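Local coordinates for PtLCIB4 H88A mutant (Phaeodactylum tricornutum, PDB 5B5Z), which is a zinc-binding homologue of the limiting CO2-inducible protein LCIB and probably acts as a beta-carbonic anhydrase, interconverting carbon dioxide and bicarbonate, at residues A[36-41]-A[259-264]; A[45-50]-A[235-240]; A[122-127]-A[205-210]; A[151-156]-A[198-203]. One frame throughout, in Å; residues are numbered along the deposited sequence.

Contact 1: A[36-41]-A[259-264]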
loop_
_atom_site.group_PDB
_atom_site.type_symbol
_atom_site.label_atom_id
_atom_site.label_comp_id
_atom_site.label_asym_id
_atom_site.label_seq_id
_atom_site.Cartn_x
_atom_site.Cartn_y
_atom_site.Cartn_z
ATOM N N ALA A 36 -15.087 -4.481 -16.257
ATOM C CA ALA A 36 -15.790 -5.331 -17.214
ATOM C C ALA A 36 -14.964 -5.545 -18.478
ATOM O O ALA A 36 -14.787 -6.675 -18.940
ATOM C CB ALA A 36 -17.143 -4.730 -17.556
ATOM N N MET A 37 -14.427 -4.453 -19.017
ATOM C CA MET A 37 -13.641 -4.515 -20.238
ATOM C C MET A 37 -12.355 -5.324 -20.062
ATOM O O MET A 37 -12.026 -6.175 -20.886
ATOM C CB MET A 37 -13.304 -3.101 -20.721
ATOM C CG MET A 37 -12.512 -3.113 -21.991
ATOM S SD MET A 37 -11.630 -1.573 -22.325
ATOM C CE MET A 37 -10.313 -1.616 -21.088
ATOM N N VAL A 38 -11.630 -5.074 -18.976
ATOM C CA VAL A 38 -10.360 -5.749 -18.776
ATOM C C VAL A 38 -10.564 -7.252 -18.520
ATOM O O VAL A 38 -9.858 -8.087 -19.084
ATOM C CB VAL A 38 -9.574 -5.122 -17.602
ATOM C CG1 VAL A 38 -8.373 -5.985 -17.248
ATOM C CG2 VAL A 38 -9.131 -3.703 -17.968
ATOM N N SER A 39 -11.530 -7.580 -17.675
ATOM C CA SER A 39 -11.753 -8.977 -17.312
ATOM C C SER A 39 -12.277 -9.746 -18.523
ATOM O O SER A 39 -11.876 -10.881 -18.742
ATOM C CB SER A 39 -12.716 -9.100 -16.129
ATOM O OG SER A 39 -13.977 -8.518 -16.392
ATOM N N LYS A 40 -13.138 -9.120 -19.326
ATOM C CA LYS A 40 -13.636 -9.785 -20.533
ATOM C C LYS A 40 -12.503 -10.094 -21.498
ATOM O O LYS A 40 -12.418 -11.196 -22.032
ATOM C CB LYS A 40 -14.692 -8.928 -21.235
ATOM C CG LYS A 40 -15.260 -9.570 -22.507
ATOM C CD LYS A 40 -16.238 -8.638 -23.208
ATOM C CE LYS A 40 -17.076 -9.381 -24.239
ATOM N NZ LYS A 40 -18.349 -8.652 -24.517
ATOM N N ARG A 41 -11.626 -9.120 -21.723
ATOM C CA ARG A 41 -10.514 -9.321 -22.634
ATOM C C ARG A 41 -9.539 -10.374 -22.117
ATOM O O ARG A 41 -9.156 -11.283 -22.845
ATOM C CB ARG A 41 -9.782 -7.995 -22.880
ATOM C CG ARG A 41 -8.559 -8.117 -23.777
ATOM C CD ARG A 41 -8.924 -8.672 -25.148
ATOM N NE ARG A 41 -9.994 -7.902 -25.774
ATOM C CZ ARG A 41 -9.795 -6.926 -26.654
ATOM N NH1 ARG A 41 -8.564 -6.598 -27.016
ATOM N NH2 ARG A 41 -10.829 -6.276 -27.175
ATOM N N ARG A 259 -4.191 4.199 -20.562
ATOM C CA ARG A 259 -3.107 4.613 -21.435
ATOM C C ARG A 259 -2.293 3.413 -21.945
ATOM O O ARG A 259 -1.689 3.464 -23.019
ATOM C CB ARG A 259 -2.205 5.593 -20.688
ATOM C CG ARG A 259 -2.807 6.954 -20.456
ATOM C CD ARG A 259 -2.808 7.761 -21.749
ATOM N NE ARG A 259 -2.407 9.142 -21.502
ATOM C CZ ARG A 259 -3.259 10.160 -21.466
ATOM N NH1 ARG A 259 -4.549 9.944 -21.658
ATOM N NH2 ARG A 259 -2.821 11.379 -21.225
ATOM N N ARG A 260 -2.290 2.330 -21.165
ATOM C CA ARG A 260 -1.574 1.099 -21.485
ATOM C C ARG A 260 -2.452 -0.093 -21.118
ATOM O O ARG A 260 -3.029 -0.136 -20.026
ATOM C CB ARG A 260 -0.242 1.000 -20.728
ATOM N N PHE A 261 -2.587 -1.041 -22.036
ATOM C CA PHE A 261 -3.277 -2.294 -21.738
ATOM C C PHE A 261 -2.650 -3.350 -22.633
ATOM O O PHE A 261 -2.886 -3.366 -23.838
ATOM C CB PHE A 261 -4.775 -2.173 -21.978
ATOM C CG PHE A 261 -5.551 -3.408 -21.616
ATOM C CD1 PHE A 261 -5.031 -4.345 -20.738
ATOM C CD2 PHE A 261 -6.807 -3.622 -22.157
ATOM C CE1 PHE A 261 -5.757 -5.479 -20.414
ATOM C CE2 PHE A 261 -7.538 -4.758 -21.837
ATOM C CZ PHE A 261 -7.017 -5.677 -20.957
ATOM N N CYS A 262 -1.821 -4.201 -22.043
ATOM C CA CYS A 262 -1.027 -5.136 -22.832
ATOM C C CYS A 262 -0.622 -6.349 -22.015
ATOM O O CYS A 262 -0.825 -6.394 -20.799
ATOM C CB CYS A 262 0.218 -4.429 -23.395
ATOM S SG CYS A 262 1.453 -3.945 -22.148
ATOM N N ILE A 263 -0.050 -7.335 -22.699
ATOM C CA ILE A 263 0.423 -8.549 -22.063
ATOM C C ILE A 263 1.872 -8.799 -22.456
ATOM O O ILE A 263 2.239 -8.668 -23.623
ATOM C CB ILE A 263 -0.431 -9.767 -22.452
ATOM C CG1 ILE A 263 -1.895 -9.556 -22.061
ATOM C CG2 ILE A 263 0.104 -11.010 -21.774
ATOM C CD1 ILE A 263 -2.805 -10.698 -22.511
ATOM N N ARG A 264 2.694 -9.130 -21.468
ATOM C CA ARG A 264 4.093 -9.472 -21.687
ATOM C C ARG A 264 4.332 -10.928 -21.305
ATOM O O ARG A 264 3.657 -11.451 -20.425
ATOM C CB ARG A 264 5.005 -8.554 -20.871
ATOM C CG ARG A 264 4.907 -7.082 -21.245
ATOM C CD ARG A 264 5.542 -6.202 -20.164
ATOM N NE ARG A 264 6.896 -6.643 -19.835
ATOM C CZ ARG A 264 7.993 -5.908 -20.004
ATOM N NH1 ARG A 264 7.909 -4.674 -20.481
ATOM N NH2 ARG A 264 9.178 -6.404 -19.676
#

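Contact 2: A[45-50]-A[235-240]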
loop_
_atom_site.group_PDB
_atom_site.type_symbol
_atom_site.label_atom_id
_atom_site.label_comp_id
_atom_site.label_asym_id
_atom_site.label_seq_id
_atom_site.Cartn_x
_atom_site.Cartn_y
_atom_site.Cartn_z
ATOM N N PHE A 45 -7.681 -14.836 -22.800
ATOM C CA PHE A 45 -6.280 -15.224 -22.744
ATOM C C PHE A 45 -5.982 -16.034 -21.489
ATOM O O PHE A 45 -4.832 -16.148 -21.065
ATOM C CB PHE A 45 -5.382 -13.982 -22.827
ATOM C CG PHE A 45 -5.470 -13.270 -24.149
ATOM C CD1 PHE A 45 -6.518 -12.407 -24.416
ATOM C CD2 PHE A 45 -4.525 -13.495 -25.141
ATOM C CE1 PHE A 45 -6.628 -11.767 -25.633
ATOM C CE2 PHE A 45 -4.623 -12.853 -26.367
ATOM C CZ PHE A 45 -5.680 -11.987 -26.617
ATOM N N GLY A 46 -7.027 -16.601 -20.895
ATOM C CA GLY A 46 -6.859 -17.588 -19.843
ATOM C C GLY A 46 -6.677 -17.039 -18.444
ATOM O O GLY A 46 -6.302 -17.776 -17.533
ATOM N N TYR A 47 -6.941 -15.745 -18.264
ATOM C CA TYR A 47 -6.891 -15.132 -16.944
ATOM C C TYR A 47 -8.210 -15.351 -16.230
ATOM O O TYR A 47 -9.224 -14.809 -16.627
ATOM C CB TYR A 47 -6.605 -13.622 -17.042
ATOM C CG TYR A 47 -5.204 -13.275 -17.497
ATOM C CD1 TYR A 47 -4.793 -13.548 -18.789
ATOM C CD2 TYR A 47 -4.296 -12.657 -16.633
ATOM C CE1 TYR A 47 -3.523 -13.242 -19.221
ATOM C CE2 TYR A 47 -3.007 -12.344 -17.060
ATOM C CZ TYR A 47 -2.636 -12.642 -18.359
ATOM O OH TYR A 47 -1.380 -12.350 -18.831
ATOM N N HIS A 48 -8.198 -16.151 -15.174
ATOM C CA HIS A 48 -9.395 -16.350 -14.368
ATOM C C HIS A 48 -9.038 -16.096 -12.926
ATOM O O HIS A 48 -7.902 -15.737 -12.630
ATOM C CB HIS A 48 -9.951 -17.761 -14.565
ATOM C CG HIS A 48 -10.079 -18.138 -16.003
ATOM N ND1 HIS A 48 -11.010 -17.566 -16.843
ATOM C CD2 HIS A 48 -9.357 -18.989 -16.766
ATOM C CE1 HIS A 48 -10.862 -18.060 -18.058
ATOM N NE2 HIS A 48 -9.870 -18.931 -18.036
ATOM N N LYS A 49 -9.991 -16.290 -12.027
ATOM C CA LYS A 49 -9.755 -16.004 -10.624
ATOM C C LYS A 49 -8.737 -16.965 -10.007
ATOM O O LYS A 49 -7.859 -16.547 -9.251
ATOM C CB LYS A 49 -11.072 -16.053 -9.849
ATOM C CG LYS A 49 -12.206 -15.299 -10.523
ATOM C CD LYS A 49 -13.515 -15.475 -9.761
ATOM C CE LYS A 49 -14.576 -14.485 -10.217
ATOM N NZ LYS A 49 -15.835 -14.666 -9.436
ATOM N N TYR A 50 -8.824 -18.247 -10.341
ATOM C CA TYR A 50 -7.994 -19.225 -9.645
ATOM C C TYR A 50 -6.511 -19.081 -9.975
ATOM O O TYR A 50 -5.664 -19.453 -9.167
ATOM C CB TYR A 50 -8.456 -20.657 -9.952
ATOM C CG TYR A 50 -7.947 -21.248 -11.249
ATOM C CD1 TYR A 50 -8.512 -20.899 -12.467
ATOM C CD2 TYR A 50 -6.907 -22.174 -11.251
ATOM C CE1 TYR A 50 -8.043 -21.443 -13.652
ATOM C CE2 TYR A 50 -6.433 -22.718 -12.429
ATOM C CZ TYR A 50 -7.013 -22.356 -13.627
ATOM O OH TYR A 50 -6.554 -22.896 -14.808
ATOM N N ASP A 235 5.668 -20.141 -18.849
ATOM C CA ASP A 235 4.378 -19.907 -19.487
ATOM C C ASP A 235 3.672 -18.696 -18.884
ATOM O O ASP A 235 2.711 -18.174 -19.452
ATOM C CB ASP A 235 3.490 -21.142 -19.356
ATOM C CG ASP A 235 3.194 -21.490 -17.908
ATOM O OD1 ASP A 235 4.150 -21.558 -17.102
ATOM O OD2 ASP A 235 2.005 -21.685 -17.575
ATOM N N GLY A 236 4.151 -18.265 -17.722
ATOM C CA GLY A 236 3.526 -17.178 -16.994
ATOM C C GLY A 236 3.648 -15.849 -17.710
ATOM O O GLY A 236 4.642 -15.579 -18.385
ATOM N N GLN A 237 2.630 -15.012 -17.555
ATOM C CA GLN A 237 2.626 -13.709 -18.196
ATOM C C GLN A 237 2.412 -12.616 -17.177
ATOM O O GLN A 237 2.050 -12.890 -16.035
ATOM C CB GLN A 237 1.529 -13.628 -19.251
ATOM C CG GLN A 237 1.680 -14.609 -20.385
ATOM C CD GLN A 237 0.470 -14.606 -21.290
ATOM O OE1 GLN A 237 -0.644 -14.304 -20.854
ATOM N NE2 GLN A 237 0.681 -14.936 -22.559
ATOM N N ILE A 238 2.623 -11.380 -17.617
ATOM C CA ILE A 238 2.203 -10.206 -16.870
ATOM C C ILE A 238 1.305 -9.354 -17.750
ATOM O O ILE A 238 1.724 -8.882 -18.809
ATOM C CB ILE A 238 3.387 -9.330 -16.414
ATOM C CG1 ILE A 238 4.498 -10.190 -15.821
ATOM C CG2 ILE A 238 2.893 -8.265 -15.432
ATOM C CD1 ILE A 238 5.843 -9.515 -15.826
ATOM N N ALA A 239 0.065 -9.179 -17.325
ATOM C CA ALA A 239 -0.854 -8.282 -17.989
ATOM C C ALA A 239 -0.758 -6.967 -17.248
ATOM O O ALA A 239 -0.621 -6.951 -16.032
ATOM C CB ALA A 239 -2.273 -8.815 -17.973
ATOM N N VAL A 240 -0.830 -5.872 -17.993
ATOM C CA VAL A 240 -0.592 -4.554 -17.432
ATOM C C VAL A 240 -1.710 -3.617 -17.839
ATOM O O VAL A 240 -2.041 -3.532 -19.030
ATOM C CB VAL A 240 0.747 -3.976 -17.940
ATOM C CG1 VAL A 240 0.938 -2.561 -17.453
ATOM C CG2 VAL A 240 1.917 -4.880 -17.527
#

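Contact 3: A[122-127]-A[205-210]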
loop_
_atom_site.group_PDB
_atom_site.type_symbol
_atom_site.label_atom_id
_atom_site.label_comp_id
_atom_site.label_asym_id
_atom_site.label_seq_id
_atom_site.Cartn_x
_atom_site.Cartn_y
_atom_site.Cartn_z
ATOM N N GLY A 122 -16.218 20.940 -11.005
ATOM C CA GLY A 122 -15.377 20.650 -12.159
ATOM C C GLY A 122 -13.946 21.153 -12.066
ATOM O O GLY A 122 -13.257 21.301 -13.084
ATOM N N LYS A 123 -13.485 21.424 -10.850
ATOM C CA LYS A 123 -12.123 21.912 -10.636
ATOM C C LYS A 123 -11.178 20.720 -10.427
ATOM O O LYS A 123 -11.472 19.830 -9.620
ATOM C CB LYS A 123 -12.079 22.857 -9.428
ATOM C CG LYS A 123 -10.691 23.326 -9.020
ATOM C CD LYS A 123 -10.753 24.313 -7.849
ATOM C CE LYS A 123 -9.425 25.044 -7.639
ATOM N NZ LYS A 123 -9.365 26.351 -8.365
ATOM N N TRP A 124 -10.066 20.699 -11.156
ATOM C CA TRP A 124 -9.103 19.592 -11.063
ATOM C C TRP A 124 -8.133 19.765 -9.899
ATOM O O TRP A 124 -7.810 20.882 -9.506
ATOM C CB TRP A 124 -8.312 19.459 -12.370
ATOM C CG TRP A 124 -9.150 19.027 -13.519
ATOM C CD1 TRP A 124 -9.699 19.825 -14.491
ATOM C CD2 TRP A 124 -9.569 17.688 -13.815
ATOM N NE1 TRP A 124 -10.425 19.059 -15.374
ATOM C CE2 TRP A 124 -10.363 17.743 -14.980
ATOM C CE3 TRP A 124 -9.344 16.442 -13.206
ATOM C CZ2 TRP A 124 -10.929 16.604 -15.553
ATOM C CZ3 TRP A 124 -9.898 15.320 -13.774
ATOM C CH2 TRP A 124 -10.686 15.406 -14.941
ATOM N N GLY A 125 -7.660 18.648 -9.349
ATOM C CA GLY A 125 -6.636 18.698 -8.323
ATOM C C GLY A 125 -7.176 18.720 -6.912
ATOM O O GLY A 125 -6.419 18.922 -5.967
ATOM N N THR A 126 -8.485 18.523 -6.777
ATOM C CA THR A 126 -9.135 18.528 -5.476
ATOM C C THR A 126 -10.435 17.734 -5.535
ATOM O O THR A 126 -11.063 17.613 -6.590
ATOM C CB THR A 126 -9.414 19.972 -4.980
ATOM O OG1 THR A 126 -9.906 19.931 -3.633
ATOM C CG2 THR A 126 -10.425 20.695 -5.879
ATOM N N VAL A 127 -10.831 17.173 -4.400
ATOM C CA VAL A 127 -12.104 16.469 -4.324
ATOM C C VAL A 127 -12.559 16.432 -2.868
ATOM O O VAL A 127 -11.742 16.421 -1.949
ATOM C CB VAL A 127 -12.013 15.041 -4.926
ATOM C CG1 VAL A 127 -11.137 14.132 -4.060
ATOM C CG2 VAL A 127 -13.408 14.457 -5.131
ATOM N N VAL A 205 -2.324 23.418 -14.670
ATOM C CA VAL A 205 -1.339 22.458 -14.213
ATOM C C VAL A 205 -2.011 21.296 -13.478
ATOM O O VAL A 205 -1.461 20.202 -13.448
ATOM C CB VAL A 205 -0.289 23.142 -13.312
ATOM C CG1 VAL A 205 -0.937 23.645 -12.028
ATOM C CG2 VAL A 205 0.882 22.211 -13.024
ATOM N N MET A 206 -3.197 21.516 -12.921
ATOM C CA MET A 206 -3.859 20.442 -12.177
ATOM C C MET A 206 -4.384 19.348 -13.094
ATOM O O MET A 206 -4.572 18.203 -12.665
ATOM C CB MET A 206 -4.993 21.000 -11.320
ATOM C CG MET A 206 -4.490 21.828 -10.139
ATOM S SD MET A 206 -3.411 20.872 -9.046
ATOM C CE MET A 206 -1.814 21.558 -9.377
ATOM N N VAL A 207 -4.631 19.681 -14.356
ATOM C CA VAL A 207 -5.121 18.676 -15.295
ATOM C C VAL A 207 -3.943 18.066 -16.051
ATOM O O VAL A 207 -4.021 16.945 -16.530
ATOM C CB VAL A 207 -6.182 19.269 -16.273
ATOM C CG1 VAL A 207 -5.536 20.127 -17.366
ATOM C CG2 VAL A 207 -7.025 18.163 -16.890
ATOM N N THR A 208 -2.834 18.795 -16.128
ATOM C CA THR A 208 -1.640 18.293 -16.787
ATOM C C THR A 208 -0.822 17.378 -15.865
ATOM O O THR A 208 -0.241 16.385 -16.314
ATOM C CB THR A 208 -0.773 19.473 -17.279
ATOM O OG1 THR A 208 -1.531 20.187 -18.258
ATOM C CG2 THR A 208 0.525 18.978 -17.899
ATOM N N LEU A 209 -0.792 17.721 -14.576
ATOM C CA LEU A 209 0.031 17.002 -13.601
ATOM C C LEU A 209 -0.184 15.474 -13.582
ATOM O O LEU A 209 0.803 14.754 -13.639
ATOM C CB LEU A 209 -0.188 17.587 -12.198
ATOM C CG LEU A 209 0.546 16.901 -11.040
ATOM C CD1 LEU A 209 2.051 16.874 -11.211
ATOM C CD2 LEU A 209 0.143 17.596 -9.744
ATOM N N PRO A 210 -1.449 14.982 -13.512
ATOM C CA PRO A 210 -1.589 13.507 -13.513
ATOM C C PRO A 210 -1.076 12.834 -14.779
ATOM O O PRO A 210 -0.689 11.658 -14.751
ATOM C CB PRO A 210 -3.099 13.291 -13.375
ATOM C CG PRO A 210 -3.720 14.628 -13.801
ATOM C CD PRO A 210 -2.748 15.644 -13.289
#

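Contact 4: A[151-156]-A[198-203]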
loop_
_atom_site.group_PDB
_atom_site.type_symbol
_atom_site.label_atom_id
_atom_site.label_comp_id
_atom_site.label_asym_id
_atom_site.label_seq_id
_atom_site.Cartn_x
_atom_site.Cartn_y
_atom_site.Cartn_z
ATOM N N GLN A 151 8.820 25.650 -8.950
ATOM C CA GLN A 151 9.404 26.836 -8.325
ATOM C C GLN A 151 10.916 26.858 -8.530
ATOM O O GLN A 151 11.498 27.907 -8.837
ATOM C CB GLN A 151 9.051 26.890 -6.844
ATOM C CG GLN A 151 7.621 27.313 -6.613
ATOM C CD GLN A 151 7.245 27.334 -5.153
ATOM O OE1 GLN A 151 8.073 27.061 -4.284
ATOM N NE2 GLN A 151 5.986 27.659 -4.871
ATOM N N ALA A 152 11.545 25.701 -8.383
ATOM C CA ALA A 152 12.975 25.571 -8.627
ATOM C C ALA A 152 13.311 25.842 -10.093
ATOM O O ALA A 152 14.327 26.466 -10.403
ATOM C CB ALA A 152 13.454 24.195 -8.222
ATOM N N TYR A 153 12.455 25.372 -10.996
ATOM C CA TYR A 153 12.657 25.610 -12.418
ATOM C C TYR A 153 12.503 27.093 -12.749
ATOM O O TYR A 153 13.321 27.648 -13.474
ATOM C CB TYR A 153 11.683 24.766 -13.259
ATOM C CG TYR A 153 11.601 25.182 -14.715
ATOM C CD1 TYR A 153 12.515 24.704 -15.647
ATOM C CD2 TYR A 153 10.604 26.040 -15.156
ATOM C CE1 TYR A 153 12.443 25.076 -16.974
ATOM C CE2 TYR A 153 10.528 26.425 -16.482
ATOM C CZ TYR A 153 11.448 25.941 -17.383
ATOM O OH TYR A 153 11.366 26.322 -18.705
ATOM N N GLN A 154 11.463 27.726 -12.210
ATOM C CA GLN A 154 11.142 29.113 -12.555
ATOM C C GLN A 154 12.182 30.081 -12.024
ATOM O O GLN A 154 12.322 31.196 -12.532
ATOM C CB GLN A 154 9.757 29.492 -12.034
ATOM C CG GLN A 154 8.627 28.813 -12.793
ATOM C CD GLN A 154 7.300 28.873 -12.058
ATOM O OE1 GLN A 154 7.183 29.510 -11.008
ATOM N NE2 GLN A 154 6.293 28.196 -12.601
ATOM N N ALA A 155 12.905 29.657 -10.992
ATOM C CA ALA A 155 14.158 30.309 -10.642
ATOM C C ALA A 155 15.211 29.732 -11.578
ATOM O O ALA A 155 16.091 28.988 -11.147
ATOM C CB ALA A 155 14.515 30.068 -9.186
ATOM N N THR A 156 15.096 30.091 -12.858
ATOM C CA THR A 156 15.770 29.420 -13.976
ATOM C C THR A 156 17.157 28.872 -13.666
ATOM O O THR A 156 17.291 27.696 -13.307
ATOM C CB THR A 156 15.879 30.361 -15.185
ATOM O OG1 THR A 156 16.779 31.435 -14.885
ATOM C CG2 THR A 156 14.511 30.924 -15.544
ATOM N N THR A 198 7.170 21.539 -18.579
ATOM C CA THR A 198 5.809 21.200 -18.986
ATOM C C THR A 198 4.785 21.711 -17.982
ATOM O O THR A 198 3.759 22.289 -18.347
ATOM C CB THR A 198 5.626 19.676 -19.136
ATOM O OG1 THR A 198 6.562 19.170 -20.096
ATOM C CG2 THR A 198 4.200 19.343 -19.566
ATOM N N LEU A 199 5.072 21.483 -16.706
ATOM C CA LEU A 199 4.156 21.859 -15.644
ATOM C C LEU A 199 4.051 23.371 -15.468
ATOM O O LEU A 199 2.969 23.903 -15.223
ATOM C CB LEU A 199 4.592 21.211 -14.334
ATOM C CG LEU A 199 4.527 19.686 -14.306
ATOM C CD1 LEU A 199 5.135 19.183 -13.006
ATOM C CD2 LEU A 199 3.095 19.180 -14.487
ATOM N N SER A 200 5.173 24.067 -15.600
ATOM C CA SER A 200 5.145 25.512 -15.439
ATOM C C SER A 200 4.441 26.190 -16.623
ATOM O O SER A 200 3.810 27.225 -16.445
ATOM C CB SER A 200 6.555 26.062 -15.255
ATOM O OG SER A 200 7.449 25.490 -16.186
ATOM N N GLU A 201 4.506 25.579 -17.804
ATOM C CA GLU A 201 3.888 26.153 -19.005
ATOM C C GLU A 201 2.410 25.784 -19.157
ATOM O O GLU A 201 1.697 26.358 -19.980
ATOM C CB GLU A 201 4.656 25.708 -20.250
ATOM C CG GLU A 201 6.056 26.306 -20.335
ATOM C CD GLU A 201 6.914 25.642 -21.389
ATOM O OE1 GLU A 201 6.379 24.805 -22.149
ATOM O OE2 GLU A 201 8.126 25.941 -21.448
ATOM N N ALA A 202 1.947 24.834 -18.353
ATOM C CA ALA A 202 0.599 24.293 -18.509
ATOM C C ALA A 202 -0.505 25.325 -18.313
ATOM O O ALA A 202 -0.434 26.157 -17.416
ATOM C CB ALA A 202 0.397 23.136 -17.541
ATOM N N GLU A 203 -1.539 25.248 -19.147
ATOM C CA GLU A 203 -2.703 26.128 -19.042
ATOM C C GLU A 203 -3.384 25.897 -17.714
ATOM O O GLU A 203 -3.759 26.831 -17.010
ATOM C CB GLU A 203 -3.696 25.875 -20.184
ATOM C CG GLU A 203 -4.803 26.926 -20.325
ATOM C CD GLU A 203 -5.991 26.722 -19.395
ATOM O OE1 GLU A 203 -6.361 25.562 -19.115
ATOM O OE2 GLU A 203 -6.566 27.740 -18.947
#

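Contact 1: A[36-41]-A[259-264]
With CG anti to the backbone N (chi1 -177°), the ring of F261 reaches from strand 255-264 toward helix 31-43, while V38 places CG1 anti to its own backbone N (chi1 170°) and meets the ring from the helix. The contact is helix-on-sheet packing in the alpha/beta core of the LCIB family. The axes of 36-41 and 260-264 approach to 11.1 Å at the nearest and run close to parallel, at 22°, and F261 bridges that gap from the strand side. V38 CG2 lies 4.1 Å above the plane of the F261 ring, offset toward its rim, and V38 CG1 comes within 4.0 Å of F261 CZ. M37 runs past F261 in the opposite sense, and its methyl group CE comes beside the ring. R41 adds only the aliphatic root of its side chain. The interface is thus apolar, without a hydrogen bond between the segments. V241 on strand 238-247 touches both V38 and F261, and the ring of F274 also meets that of F261. Beside the ring, M37 CE stands 4.2 Å from F261 CD2, and R41 CG is 4.0 Å from F261 CE2.

Contact 2: A[45-50]-A[235-240]
The one hydrogen bond between 45-50 and 235-240 runs from a buried tyrosine hydroxyl, Y47 OH, to a glutamine amide oxygen, Q237 OE1. Y47 closes the Schellman motif that ends helix 31-43: its N bonds to L42 O, and G46, the C-prime residue, takes a positive phi and bonds through N to S43 O. This helix end sends the chain into a loop from which the Y47 side chain points toward 235-240, in the mixed sheet of the alpha/beta core. Y47 OH donates to Q237 OE1 over 2.9 Å. The hydroxyl oxygen makes an angle of 130° at the acceptor carbonyl and is tilted 26° from its plane, while OE1 itself sits at the edge of the phenol, near the ring plane. Ring and amide are turned 29° against each other and the two side chains meet aslant. Q237 sets out with CG anti to its carbonyl carbon and then extends, bringing OE1 to the phenol. The bond thus gives the hydroxyl of this buried tyrosine a polar partner. Apolar contact accompanies it on A239, whose methyl approaches the ring obliquely. I263 of the adjoining strand 255-264 touches both Y47 and Q237, and L42 at the end of helix 31-43 touches Y47 and A239. At the phenol itself, Q237 CB comes to 3.2 Å from Y47 OH, and A239 CB lies 3.7 Å from Y47 CE2.

Contact 3: A[122-127]-A[205-210]
A CH-pi interaction joins V207 to W124 where the 122-127 loop meets the first turns of helix 205-228. V207 CG2 lies 3.8 Å from the centroid of the W124 five-membered ring and only 6° off the ring normal, so the methyl sits almost squarely over the pyrrole portion of the indole. Its torsion accounts for this: at chi1 76° CG2 is anti to the backbone N, and CG1 takes the position between N and the carbonyl carbon. The nearest ring atom to V207 CG2 is W124 NE1, at 3.8 Å.

Apolar and backbone packing supplies the rest. W124 CB and M206 CB are 3.8 Å apart, and W124 O approaches M206 CB at 3.4 Å. Beyond CB the M206 chain bends at chi2 and chi3, and its sulfur SD packs directly on the backbone, 4.0 Å from G125 CA. With phi 93°, G125 adopts a backbone conformation suited to glycine.

Hydrogen bonding does not link the two segments, but it fixes the loop: the backbone of G125 bonds to G117, at the end of strand 107-117, and to C138, next to the zinc ligand C139. G125 lies about 10 Å from the zinc ion. Among the surrounding helices, 16-24 covers W124 through V21 and A24, with A24 also touching V207, while V143 of helix 140-154 lies against M206. The contact therefore joins the loop after strand 107-117 to the beginning of helix 205-228 between these two helices.

Contact 4: A[151-156]-A[198-203]
S200 is at the centre of this contact, with the side chains of Y153 and Q154 reaching it from the end of helix 140-154. It has the largest buried surface of the contact, followed by Y153 and then Q154, and it belongs to the short helix 196-201. The two helix ends meet at the protein surface. Y153 carries CG anti to its backbone N (chi1 167°), which swings the phenol toward S200, and S200 OG approaches the ring obliquely at 3.2 Å from Y153 CE2 and 3.4 Å from Y153 CD2. The same ring also touches A196 and A197. Q154 takes a different course: CG is anti to its carbonyl carbon, and the extended chain carries the amide to S200, where NE2 lies 3.4 Å from S200 CB. S200 OG is engaged within its own helix, hydrogen-bonded to A196 O and A197 O, which must share its single proton or take it in turn. E201 OE2 stays 4.3 Å from Y153 OH. Although a serine hydroxyl and an amide nitrogen are among the touching atoms, no hydrogen bond joins the segments, which implies that van der Waals contact around one serine, rather than directed polar bonding, relates the two helix ends here.

From the N terminus, helix 31-43 enters contact 1, which closes the longest loop by pairing 36-41 with 259-264 on strand 255-264. Contact 2 opens just after that helix, at 45-50, and closes at 235-240, nested inside contact 1. Contact 3 lies inside contact 2, and contact 4 inside contact 3, so all four nest and none cross. Contacts 1 and 2 join helix 31-43 and its following loop to neighbouring antiparallel strands, where R264 N lies 2.8 Å from I238 O. Contact 3 ties the loop after strand 107-117 to helix 205-228, and contact 4 the end of helix 140-154 to helix 196-201, which precedes 205-228; they meet where L199 packs on V205 and L209.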